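Local atomic coordinates of cytochrome C' (Rhodopseudomonas palustris, PDB entry 1MQV), a protein that carries a covalently attached, high-spin heme c without a sixth iron ligand inside a four-helix bundle and probably transfers electrons, its exact role being unknown. Residues K97-A100 with S101-N105. The protein carries 3 engineered substitutions. Sequence-based numbering, arbitrary orientation.
Sequences KDEA and SLKAN
Asp98 and Ser101 meet at the start of helix 99-120, where the first backbone N-H groups have no preceding turn to bond to. Asp98 is the N-cap, its short side chain just long enough to bring a carboxylate oxygen to such an N-H. With CG lying between the backbone N and the carbonyl carbon (chi1 50°), the carboxylate folds back over this end, and OD1 accepts from Ser101 N at 2.8 Å, approached nearly along the C-O bond. The same OD1 accepts a short hydrogen bond from the hydroxyl of Ser101, OG at 2.5 Å, arriving from above the carboxylate plane. Serine suits the third position after the cap because its oxygen can also accept: OG takes a hydrogen bond from Lys97 N at 2.9 Å. From Leu102 onward the carbonyls take over, Asp98 O bonding Leu102 N at 3.0 Å, while Glu99 O and Ala100 O serve Lys103 N and Ala104 N. Lys103 NZ and Glu99 OE2, one turn apart, form a salt bridge at 3.4 Å whose hydrogen bond is weak. Buried Leu102 packs against helix 4-27 and the engineered Trp32. One carboxylate oxygen thus satisfies two donors, and the negative Asp98 and Glu99 would be expected to favour the helix dipole's positive end.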
loop_
_atom_site.group_PDB
_atom_site.type_symbol
_atom_site.label_atom_id
_atom_site.label_comp_id
_atom_site.label_asym_id
_atom_site.label_seq_id
_atom_site.Cartn_x
_atom_site.Cartn_y
_atom_site.Cartn_z
ATOM N N LYS A 97 1.708 0.571 -19.249
ATOM C CA LYS A 97 1.146 1.434 -20.281
ATOM C C LYS A 97 0.015 0.800 -21.106
ATOM O O LYS A 97 -0.614 1.471 -21.941
ATOM C CB LYS A 97 2.276 1.848 -21.228
ATOM C CG LYS A 97 2.744 0.673 -22.090
ATOM C CD LYS A 97 3.886 1.030 -23.007
ATOM C CE LYS A 97 5.202 0.978 -22.268
ATOM N NZ LYS A 97 6.341 1.337 -23.151
ATOM N N ASP A 98 -0.216 -0.489 -20.890
ATOM C CA ASP A 98 -1.268 -1.219 -21.592
ATOM C C ASP A 98 -1.609 -2.447 -20.783
ATOM O O ASP A 98 -0.953 -2.691 -19.785
ATOM C CB ASP A 98 -0.814 -1.616 -22.999
ATOM C CG ASP A 98 0.548 -2.296 -23.029
ATOM O OD1 ASP A 98 0.921 -2.983 -22.063
ATOM O OD2 ASP A 98 1.245 -2.167 -24.059
ATOM N N GLU A 99 -2.600 -3.231 -21.223
ATOM C CA GLU A 99 -3.027 -4.411 -20.481
ATOM C C GLU A 99 -1.953 -5.449 -20.345
ATOM O O GLU A 99 -1.806 -6.086 -19.300
ATOM C CB GLU A 99 -4.277 -5.032 -21.102
ATOM C CG GLU A 99 -4.775 -6.201 -20.258
ATOM C CD GLU A 99 -6.251 -6.420 -20.395
ATOM O OE1 GLU A 99 -6.936 -5.506 -20.917
ATOM O OE2 GLU A 99 -6.725 -7.496 -19.971
ATOM N N ALA A 100 -1.172 -5.617 -21.398
ATOM C CA ALA A 100 -0.110 -6.579 -21.331
ATOM C C ALA A 100 0.917 -6.233 -20.258
ATOM O O ALA A 100 1.346 -7.134 -19.540
ATOM C CB ALA A 100 0.568 -6.695 -22.696
ATOM N N SER A 101 1.327 -4.961 -20.171
ATOM C CA SER A 101 2.322 -4.545 -19.165
ATOM C C SER A 101 1.695 -4.541 -17.756
ATOM O O SER A 101 2.397 -4.743 -16.773
ATOM C CB SER A 101 2.974 -3.177 -19.513
ATOM O OG SER A 101 2.029 -2.222 -19.934
ATOM N N LEU A 102 0.401 -4.271 -17.661
ATOM C CA LEU A 102 -0.265 -4.417 -16.345
ATOM C C LEU A 102 -0.106 -5.897 -15.891
ATOM O O LEU A 102 0.285 -6.156 -14.760
ATOM C CB LEU A 102 -1.747 -4.102 -16.460
ATOM C CG LEU A 102 -2.545 -4.499 -15.216
ATOM C CD1 LEU A 102 -2.156 -3.575 -14.070
ATOM C CD2 LEU A 102 -4.071 -4.412 -15.478
ATOM N N LYS A 103 -0.405 -6.873 -16.757
ATOM C CA LYS A 103 -0.247 -8.277 -16.370
ATOM C C LYS A 103 1.224 -8.673 -16.073
ATOM O O LYS A 103 1.506 -9.468 -15.185
ATOM C CB LYS A 103 -0.828 -9.224 -17.447
ATOM C CG LYS A 103 -2.396 -9.149 -17.570
ATOM C CD LYS A 103 -2.862 -9.836 -18.810
ATOM C CE LYS A 103 -4.357 -9.715 -18.932
ATOM N NZ LYS A 103 -4.736 -10.198 -20.286
ATOM N N ALA A 104 2.164 -8.094 -16.785
ATOM C CA ALA A 104 3.545 -8.481 -16.539
ATOM C C ALA A 104 4.165 -7.788 -15.329
ATOM O O ALA A 104 4.957 -8.392 -14.612
ATOM C CB ALA A 104 4.398 -8.180 -17.776
ATOM N N ASN A 105 3.762 -6.545 -15.083
ATOM C CA ASN A 105 4.391 -5.727 -14.040
ATOM C C ASN A 105 3.706 -5.416 -12.712
ATOM O O ASN A 105 4.357 -4.975 -11.743
ATOM C CB ASN A 105 4.820 -4.425 -14.675
ATOM C CG ASN A 105 5.853 -4.655 -15.764
ATOM O OD1 ASN A 105 6.823 -5.358 -15.540
ATOM N ND2 ASN A 105 5.631 -4.101 -16.945
#